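Local coordinates for sortase family protein (Streptococcus agalactiae, PDB 4D7W) that probably acts as a class C sortase, a transpeptidase of the bacterial surface involved in assembling the type 2B pilus of this group B streptococcus, at residues 99-113 / 160-174. Sequence-based numbering, arbitrary orientation.
With EDO (1,2-ethanediol), chain B.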
ATOM      1  N   PRO A  99      -3.104   1.256  -4.352  1.00 25.23           N
ATOM      2  CA  PRO A  99      -3.876   1.007  -3.127  1.00 26.77           C
ATOM      3  C   PRO A  99      -5.297   1.588  -3.102  1.00 27.62           C
ATOM      4  O   PRO A  99      -5.850   1.734  -2.021  1.00 32.89           O
ATOM      5  CB  PRO A  99      -3.010   1.657  -2.035  1.00 26.66           C
ATOM      6  CG  PRO A  99      -2.195   2.682  -2.765  1.00 26.41           C
ATOM      7  CD  PRO A  99      -1.885   2.037  -4.080  1.00 26.63           C
ATOM      8  N   ILE A 100      -5.879   1.913  -4.251  1.00 27.14           N
ATOM      9  CA  ILE A 100      -7.302   2.278  -4.288  1.00 25.86           C
ATOM     10  C   ILE A 100      -8.168   1.052  -4.612  1.00 26.96           C
ATOM     11  O   ILE A 100      -9.380   1.157  -4.782  1.00 31.96           O
ATOM     12  CB  ILE A 100      -7.576   3.371  -5.313  1.00 28.94           C
ATOM     13  CG1 ILE A 100      -7.141   2.907  -6.711  1.00 32.79           C
ATOM     14  CG2 ILE A 100      -6.850   4.649  -4.915  1.00 27.05           C
ATOM     15  CD1 ILE A 100      -7.826   3.655  -7.854  1.00 32.41           C
ATOM     16  N   GLY A 101      -7.544  -0.114  -4.721  1.00 31.04           N
ATOM     17  CA  GLY A 101      -8.292  -1.328  -5.004  1.00 31.48           C
ATOM     18  C   GLY A 101      -9.025  -1.283  -6.331  1.00 35.11           C
ATOM     19  O   GLY A 101      -8.577  -0.618  -7.272  1.00 33.57           O
ATOM     20  N   GLY A 102     -10.169  -1.968  -6.386  1.00 30.48           N
ATOM     21  CA  GLY A 102     -10.919  -2.166  -7.612  1.00 32.38           C
ATOM     22  C   GLY A 102     -11.055  -3.666  -7.815  1.00 32.98           C
ATOM     23  O   GLY A 102     -10.392  -4.440  -7.142  1.00 32.99           O
ATOM     24  N   ASP A 103     -11.913  -4.083  -8.729  1.00 34.25           N
ATOM     25  CA  ASP A 103     -12.056  -5.497  -9.032  1.00 37.53           C
ATOM     26  C   ASP A 103     -10.750  -6.091  -9.581  1.00 37.94           C
ATOM     27  O   ASP A 103     -10.058  -5.449 -10.385  1.00 38.16           O
ATOM     28  CB  ASP A 103     -13.191  -5.694 -10.036  1.00 40.65           C
ATOM     29  CG  ASP A 103     -13.298  -7.123 -10.523  1.00 49.86           C
ATOM     30  OD1 ASP A 103     -13.905  -7.948  -9.803  1.00 55.19           O
ATOM     31  OD2 ASP A 103     -12.782  -7.419 -11.627  1.00 52.52           O
ATOM     32  N   SER A 104     -10.425  -7.311  -9.155  1.00 32.03           N
ATOM     33  CA  SER A 104      -9.255  -8.023  -9.659  1.00 29.45           C
ATOM     34  C   SER A 104      -7.963  -7.229  -9.414  1.00 32.39           C
ATOM     35  O   SER A 104      -7.191  -6.994 -10.349  1.00 31.51           O
ATOM     36  CB  SER A 104      -9.419  -8.299 -11.160  1.00 32.22           C
ATOM     37  OG  SER A 104     -10.527  -9.144 -11.412  1.00 39.41           O
ATOM     38  N   THR A 105      -7.743  -6.798  -8.172  1.00 31.74           N
ATOM     39  CA  THR A 105      -6.541  -6.030  -7.835  1.00 26.18           C
ATOM     40  C   THR A 105      -5.886  -6.608  -6.595  1.00 31.79           C
ATOM     41  O   THR A 105      -6.528  -7.282  -5.800  1.00 31.91           O
ATOM     42  CB  THR A 105      -6.847  -4.532  -7.607  1.00 26.71           C
ATOM     43  OG1 THR A 105      -7.780  -4.381  -6.528  1.00 32.06           O
ATOM     44  CG2 THR A 105      -7.427  -3.890  -8.882  1.00 23.43           C
ATOM     45  N   HIS A 106      -4.591  -6.372  -6.444  1.00 28.06           N
ATOM     46  CA  HIS A 106      -3.897  -6.781  -5.233  1.00 23.11           C
ATOM     47  C   HIS A 106      -2.765  -5.798  -5.034  1.00 25.75           C
ATOM     48  O   HIS A 106      -1.809  -5.772  -5.799  1.00 28.15           O
ATOM     49  CB  HIS A 106      -3.380  -8.224  -5.324  1.00 24.49           C
ATOM     50  CG  HIS A 106      -2.850  -8.755  -4.019  1.00 25.90           C
ATOM     51  ND1 HIS A 106      -2.499 -10.076  -3.836  1.00 28.91           N
ATOM     52  CD2 HIS A 106      -2.614  -8.136  -2.836  1.00 29.02           C
ATOM     53  CE1 HIS A 106      -2.059 -10.247  -2.598  1.00 33.67           C
ATOM     54  NE2 HIS A 106      -2.110  -9.084  -1.973  1.00 31.47           N
ATOM     55  N   SER A 107      -2.940  -4.939  -4.041  1.00 25.07           N
ATOM     56  CA  SER A 107      -1.961  -3.931  -3.688  1.00 25.23           C
ATOM     57  C   SER A 107      -1.078  -4.468  -2.561  1.00 25.98           C
ATOM     58  O   SER A 107      -1.580  -5.080  -1.615  1.00 27.04           O
ATOM     59  CB  SER A 107      -2.672  -2.649  -3.245  1.00 24.79           C
ATOM     60  OG  SER A 107      -1.750  -1.582  -3.119  1.00 34.11           O
ATOM     61  N   ILE A 108       0.225  -4.229  -2.648  1.00 26.18           N
ATOM     62  CA  ILE A 108       1.158  -4.700  -1.627  1.00 25.35           C
ATOM     63  C   ILE A 108       1.948  -3.536  -1.034  1.00 30.23           C
ATOM     64  O   ILE A 108       2.584  -2.777  -1.770  1.00 28.06           O
ATOM     65  CB  ILE A 108       2.133  -5.725  -2.191  1.00 27.82           C
ATOM     66  CG1 ILE A 108       1.373  -6.937  -2.725  1.00 30.37           C
ATOM     67  CG2 ILE A 108       3.131  -6.191  -1.103  1.00 31.38           C
ATOM     68  CD1 ILE A 108       2.226  -7.877  -3.570  1.00 29.13           C
ATOM     69  N   LEU A 109       1.892  -3.413   0.291  1.00 25.88           N
ATOM     70  CA  LEU A 109       2.531  -2.341   1.035  1.00 22.79           C
ATOM     71  C   LEU A 109       3.590  -2.927   1.966  1.00 31.99           C
ATOM     72  O   LEU A 109       3.317  -3.878   2.695  1.00 33.41           O
ATOM     73  CB  LEU A 109       1.501  -1.574   1.845  1.00 27.36           C
ATOM     74  CG  LEU A 109       0.321  -1.016   1.056  1.00 27.26           C
ATOM     75  CD1 LEU A 109      -0.547  -0.169   1.970  1.00 30.47           C
ATOM     76  CD2 LEU A 109       0.834  -0.223  -0.132  1.00 31.26           C
ATOM     77  N   SER A 110       4.780  -2.341   1.954  1.00 27.13           N
ATOM     78  CA  SER A 110       5.934  -2.902   2.667  1.00 26.42           C
ATOM     79  C   SER A 110       6.537  -1.905   3.663  1.00 34.08           C
ATOM     80  O   SER A 110       6.612  -0.698   3.400  1.00 32.25           O
ATOM     81  CB  SER A 110       6.986  -3.343   1.652  1.00 36.27           C
ATOM     82  OG  SER A 110       8.114  -3.925   2.276  1.00 46.84           O
ATOM     83  N   GLY A 111       6.971  -2.411   4.815  1.00 35.68           N
ATOM     84  CA  GLY A 111       7.561  -1.550   5.816  1.00 35.77           C
ATOM     85  C   GLY A 111       8.523  -2.353   6.676  1.00 36.92           C
ATOM     86  O   GLY A 111       8.270  -3.535   6.973  1.00 36.99           O
ATOM     87  N   HIS A 112       9.626  -1.718   7.056  1.00 37.82           N
ATOM     88  CA  HIS A 112      10.620  -2.352   7.934  1.00 43.27           C
ATOM     89  C   HIS A 112       9.998  -2.825   9.238  1.00 42.68           C
ATOM     90  O   HIS A 112       9.034  -2.240   9.732  1.00 40.99           O
ATOM     91  CB  HIS A 112      11.772  -1.398   8.244  1.00 49.42           C
ATOM     92  CG  HIS A 112      12.788  -1.303   7.153  1.00 56.69           C
ATOM     93  ND1 HIS A 112      13.541  -0.168   6.933  1.00 61.13           N
ATOM     94  CD2 HIS A 112      13.186  -2.205   6.227  1.00 57.97           C
ATOM     95  CE1 HIS A 112      14.353  -0.372   5.911  1.00 58.66           C
ATOM     96  NE2 HIS A 112      14.159  -1.601   5.466  1.00 58.84           N
ATOM     97  N   ARG A 113      10.552  -3.897   9.793  1.00 45.15           N
ATOM     98  CA  ARG A 113      10.072  -4.409  11.060  1.00 44.50           C
ATOM     99  C   ARG A 113      10.817  -3.622  12.124  1.00 50.32           C
ATOM    100  O   ARG A 113      11.675  -4.148  12.846  1.00 52.27           O
ATOM    101  CB  ARG A 113      10.302  -5.924  11.163  1.00 45.02           C
ATOM    102  CG  ARG A 113       9.623  -6.619  12.342  1.00 49.49           C
ATOM    103  CD  ARG A 113       8.134  -6.846  12.112  1.00 45.93           C
ATOM    104  NE  ARG A 113       7.510  -7.464  13.284  1.00 49.23           N
ATOM    105  CZ  ARG A 113       7.448  -8.774  13.510  1.00 51.76           C
ATOM    106  NH1 ARG A 113       7.993  -9.627  12.655  1.00 49.47           N
ATOM    107  NH2 ARG A 113       6.851  -9.238  14.602  1.00 58.10           N
ATOM    108  N   LEU A 160       1.081 -13.603  -3.092  1.00 33.80           N
ATOM    109  CA  LEU A 160       1.214 -12.218  -3.526  1.00 31.72           C
ATOM    110  C   LEU A 160       0.859 -12.084  -5.009  1.00 39.08           C
ATOM    111  O   LEU A 160       1.565 -11.431  -5.769  1.00 36.99           O
ATOM    112  CB  LEU A 160       2.629 -11.716  -3.243  1.00 31.30           C
ATOM    113  CG  LEU A 160       3.011 -11.667  -1.758  1.00 36.77           C
ATOM    114  CD1 LEU A 160       4.487 -11.364  -1.568  1.00 35.16           C
ATOM    115  CD2 LEU A 160       2.168 -10.650  -1.006  1.00 33.52           C
ATOM    116  N   GLN A 161      -0.248 -12.708  -5.417  1.00 34.90           N
ATOM    117  CA  GLN A 161      -0.638 -12.699  -6.823  1.00 33.70           C
ATOM    118  C   GLN A 161      -2.001 -12.045  -7.025  1.00 35.21           C
ATOM    119  O   GLN A 161      -2.764 -11.866  -6.077  1.00 31.00           O
ATOM    120  CB  GLN A 161      -0.658 -14.133  -7.386  1.00 34.80           C
ATOM    121  CG  GLN A 161       0.654 -14.901  -7.192  1.00 40.17           C
ATOM    122  CD  GLN A 161       1.811 -14.313  -7.993  1.00 45.81           C
ATOM    123  OE1 GLN A 161       1.607 -13.695  -9.044  1.00 47.28           O
ATOM    124  NE2 GLN A 161       3.035 -14.505  -7.499  1.00 44.67           N
ATOM    125  N   ILE A 162      -2.303 -11.679  -8.270  1.00 34.61           N
ATOM    126  CA  ILE A 162      -3.613 -11.129  -8.591  1.00 29.21           C
ATOM    127  C   ILE A 162      -4.610 -12.253  -8.583  1.00 33.52           C
ATOM    128  O   ILE A 162      -4.340 -13.305  -9.158  1.00 40.25           O
ATOM    129  CB  ILE A 162      -3.644 -10.454  -9.972  1.00 30.28           C
ATOM    130  CG1 ILE A 162      -2.703  -9.245  -9.989  1.00 31.53           C
ATOM    131  CG2 ILE A 162      -5.082 -10.094 -10.337  1.00 33.14           C
ATOM    132  CD1 ILE A 162      -3.132  -8.098  -9.096  1.00 32.78           C
ATOM    133  N   VAL A 163      -5.755 -12.038  -7.934  1.00 33.17           N
ATOM    134  CA  VAL A 163      -6.841 -13.001  -7.962  1.00 37.16           C
ATOM    135  C   VAL A 163      -8.048 -12.330  -8.624  1.00 39.13           C
ATOM    136  O   VAL A 163      -8.505 -11.285  -8.166  1.00 36.31           O
ATOM    137  CB  VAL A 163      -7.215 -13.507  -6.547  1.00 35.37           C
ATOM    138  CG1 VAL A 163      -8.422 -14.442  -6.603  1.00 35.93           C
ATOM    139  CG2 VAL A 163      -6.032 -14.203  -5.904  1.00 38.05           C
ATOM    140  N   LYS A 164      -8.548 -12.922  -9.701  1.00 41.89           N
ATOM    141  CA  LYS A 164      -9.658 -12.330 -10.441  1.00 44.06           C
ATOM    142  C   LYS A 164     -10.898 -12.256  -9.557  1.00 44.06           C
ATOM    143  O   LYS A 164     -11.198 -13.193  -8.813  1.00 47.16           O
ATOM    144  CB  LYS A 164      -9.951 -13.138 -11.708  1.00 49.79           C
ATOM    145  CG  LYS A 164      -8.835 -13.108 -12.750  1.00 49.92           C
ATOM    146  CD  LYS A 164      -9.308 -13.724 -14.066  1.00 51.57           C
ATOM    147  CE  LYS A 164      -8.263 -13.612 -15.173  1.00 53.60           C
ATOM    148  NZ  LYS A 164      -7.327 -14.774 -15.198  1.00 57.05           N
ATOM    149  N   GLY A 165     -11.608 -11.135  -9.618  1.00 39.87           N
ATOM    150  CA  GLY A 165     -12.827 -10.985  -8.839  1.00 39.28           C
ATOM    151  C   GLY A 165     -12.616 -10.765  -7.345  1.00 43.85           C
ATOM    152  O   GLY A 165     -13.564 -10.862  -6.555  1.00 45.66           O
ATOM    153  N   LYS A 166     -11.367 -10.495  -6.959  1.00 36.53           N
ATOM    154  CA  LYS A 166     -11.011 -10.140  -5.581  1.00 35.70           C
ATOM    155  C   LYS A 166     -10.313  -8.778  -5.516  1.00 30.05           C
ATOM    156  O   LYS A 166      -9.640  -8.375  -6.460  1.00 35.82           O
ATOM    157  CB  LYS A 166     -10.098 -11.203  -4.957  1.00 36.93           C
ATOM    158  CG  LYS A 166     -10.776 -12.560  -4.739  1.00 42.00           C
ATOM    159  CD  LYS A 166     -11.760 -12.498  -3.575  1.00 42.42           C
ATOM    160  CE  LYS A 166     -12.494 -13.812  -3.392  1.00 49.25           C
ATOM    161  NZ  LYS A 166     -13.564 -13.638  -2.372  1.00 53.33           N
ATOM    162  N   ASP A 167     -10.490  -8.086  -4.391  1.00 34.67           N
ATOM    163  CA  ASP A 167      -9.851  -6.799  -4.105  1.00 39.12           C
ATOM    164  C   ASP A 167      -9.042  -6.958  -2.806  1.00 36.65           C
ATOM    165  O   ASP A 167      -9.603  -6.866  -1.708  1.00 30.84           O
ATOM    166  CB  ASP A 167     -10.919  -5.693  -3.979  1.00 33.36           C
ATOM    167  CG  ASP A 167     -10.334  -4.311  -3.714  1.00 34.98           C
ATOM    168  OD1 ASP A 167      -9.147  -4.187  -3.314  1.00 35.41           O
ATOM    169  OD2 ASP A 167     -11.089  -3.330  -3.899  1.00 30.52           O
ATOM    170  N   TYR A 168      -7.740  -7.208  -2.958  1.00 30.38           N
ATOM    171  CA  TYR A 168      -6.827  -7.542  -1.856  1.00 34.38           C
ATOM    172  C   TYR A 168      -5.795  -6.456  -1.593  1.00 32.03           C
ATOM    173  O   TYR A 168      -5.330  -5.804  -2.520  1.00 29.35           O
ATOM    174  CB  TYR A 168      -6.059  -8.835  -2.154  1.00 31.10           C
ATOM    175  CG  TYR A 168      -6.862 -10.119  -2.035  1.00 36.05           C
ATOM    176  CD1 TYR A 168      -7.761 -10.310  -0.989  1.00 37.88           C
ATOM    177  CD2 TYR A 168      -6.699 -11.146  -2.956  1.00 34.40           C
ATOM    178  CE1 TYR A 168      -8.487 -11.490  -0.867  1.00 39.25           C
ATOM    179  CE2 TYR A 168      -7.427 -12.325  -2.845  1.00 39.87           C
ATOM    180  CZ  TYR A 168      -8.310 -12.489  -1.797  1.00 42.13           C
ATOM    181  OH  TYR A 168      -9.016 -13.656  -1.689  1.00 46.93           O
ATOM    182  N   GLN A 169      -5.407  -6.304  -0.328  1.00 30.01           N
ATOM    183  CA  GLN A 169      -4.228  -5.521   0.009  1.00 29.57           C
ATOM    184  C   GLN A 169      -3.435  -6.291   1.064  1.00 30.10           C
ATOM    185  O   GLN A 169      -3.998  -6.719   2.068  1.00 30.56           O
ATOM    186  CB  GLN A 169      -4.621  -4.132   0.511  1.00 29.07           C
ATOM    187  CG  GLN A 169      -3.467  -3.166   0.745  1.00 32.33           C
ATOM    188  CD  GLN A 169      -3.959  -1.745   0.947  1.00 34.55           C
ATOM    189  OE1 GLN A 169      -4.044  -1.267   2.076  1.00 31.88           O
ATOM    190  NE2 GLN A 169      -4.304  -1.067  -0.151  1.00 31.71           N
ATOM    191  N   THR A 170      -2.145  -6.486   0.821  1.00 30.09           N
ATOM    192  CA  THR A 170      -1.292  -7.217   1.765  1.00 30.65           C
ATOM    193  C   THR A 170      -0.266  -6.280   2.374  1.00 30.34           C
ATOM    194  O   THR A 170       0.339  -5.469   1.667  1.00 29.83           O
ATOM    195  CB  THR A 170      -0.575  -8.394   1.078  1.00 31.15           C
ATOM    196  OG1 THR A 170      -1.547  -9.344   0.654  1.00 33.38           O
ATOM    197  CG2 THR A 170       0.419  -9.101   2.029  1.00 31.77           C
ATOM    198  N   LEU A 171      -0.092  -6.381   3.691  1.00 30.69           N
ATOM    199  CA  LEU A 171       0.938  -5.639   4.388  1.00 32.23           C
ATOM    200  C   LEU A 171       2.078  -6.618   4.697  1.00 35.35           C
ATOM    201  O   LEU A 171       1.847  -7.700   5.232  1.00 31.85           O
ATOM    202  CB  LEU A 171       0.381  -4.988   5.663  1.00 30.55           C
ATOM    203  CG  LEU A 171      -0.926  -4.191   5.521  1.00 36.06           C
ATOM    204  CD1 LEU A 171      -1.329  -3.619   6.863  1.00 35.04           C
ATOM    205  CD2 LEU A 171      -0.835  -3.073   4.426  1.00 29.38           C
ATOM    206  N   VAL A 172       3.293  -6.233   4.324  1.00 31.12           N
ATOM    207  CA  VAL A 172       4.447  -7.108   4.359  1.00 31.76           C
ATOM    208  C   VAL A 172       5.526  -6.531   5.256  1.00 36.10           C
ATOM    209  O   VAL A 172       5.855  -5.346   5.159  1.00 31.42           O
ATOM    210  CB  VAL A 172       5.048  -7.304   2.950  1.00 31.68           C
ATOM    211  CG1 VAL A 172       6.247  -8.264   3.011  1.00 32.49           C
ATOM    212  CG2 VAL A 172       3.977  -7.812   1.976  1.00 31.53           C
ATOM    213  N   THR A 173       6.091  -7.362   6.124  1.00 34.60           N
ATOM    214  CA  THR A 173       7.251  -6.939   6.886  1.00 32.97           C
ATOM    215  C   THR A 173       8.137  -8.157   7.129  1.00 35.94           C
ATOM    216  O   THR A 173       7.785  -9.264   6.726  1.00 35.03           O
ATOM    217  CB  THR A 173       6.861  -6.278   8.223  1.00 32.89           C
ATOM    218  OG1 THR A 173       8.025  -5.692   8.815  1.00 36.82           O
ATOM    219  CG2 THR A 173       6.229  -7.292   9.192  1.00 33.47           C
ATOM    220  N   CYS A 174       9.292  -7.943   7.752  1.00 36.26           N
ATOM    221  CA  CYS A 174      10.233  -9.034   8.057  1.00 44.52           C
ATOM    222  C   CYS A 174       9.893  -9.743   9.363  1.00 39.44           C
ATOM    223  O   CYS A 174       9.279  -9.160  10.253  1.00 38.36           O
ATOM    224  CB  CYS A 174      11.674  -8.506   8.140  1.00 56.29           C
ATOM    225  SG  CYS A 174      12.358  -7.920   6.578  1.00 67.06           S
TER
HETATM  226  C1  EDO B1232      -3.175 -15.118  -3.964  1.00 40.61           C
HETATM  227  O1  EDO B1232      -1.758 -14.941  -4.033  1.00 42.63           O
HETATM  228  C2  EDO B1232      -3.774 -13.995  -3.129  1.00 40.57           C
HETATM  229  O2  EDO B1232      -3.380 -14.175  -1.773  1.00 41.35           O
HETATM  230  O   HOH W   1      -6.028  -3.969  -4.460  1.00 28.54           O
HETATM  231  O   HOH W   2      -6.857  -9.971  -6.421  1.00 33.62           O
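H106 is pinned at both ring nitrogens to segment 160-174. ND1 donates to the backbone O of Q161 at 2.9 Å, a nearly straight bond with the oxygen in the ring plane, while NE2 lies 2.7 Å from T170 OG1 in a hydrogen bond whose donor could be either partner. These two bonds fix the rotation of the imidazole. Y168 CB sits over one ring face in a CH-pi contact, 3.8 Å from the H106 centroid, and the Y168 ring turns its edge toward that same face, the planes 65° apart.

Behind the ring, strands 105-110 and 167-174 run parallel. Starting from T105 N to K166 O and Y168 N to T105 O, the backbone bonds continue through S107, T170, L109 and V172 to G111. Water 1 donates to both T105 OG1 and Y168 O; T105 OG1 donates to G102 O. D167, its CG anti to the backbone N (chi1 -179°), reaches back over the loop, where G102 N meets OD2 at 3.0 Å from above the carboxylate plane. That carboxylate has further partners in R190, by a salt bridge, and Y144. S104 OG accepts from G165 N (2.9 Å) within the 163-166 type II turn and donates to D103 OD2.

At the far end T173 OG1 donates to G111 O at 2.8 Å, and R113 NH1 takes an in-plane lone pair of C174 O, also at 2.8 Å. C174 N is buried without a partner. Segment 170-174 (TLVTC) matches the sortase TLXTC signature, so C174 and H112 are probably the active-site cysteine and histidine.

Both strands are interior to the sortase beta sheet: strand 90-92 pairs antiparallel with 105-115, strand 182-191 antiparallel with 167-175, and strand 132-137 packs against L171 and Q169.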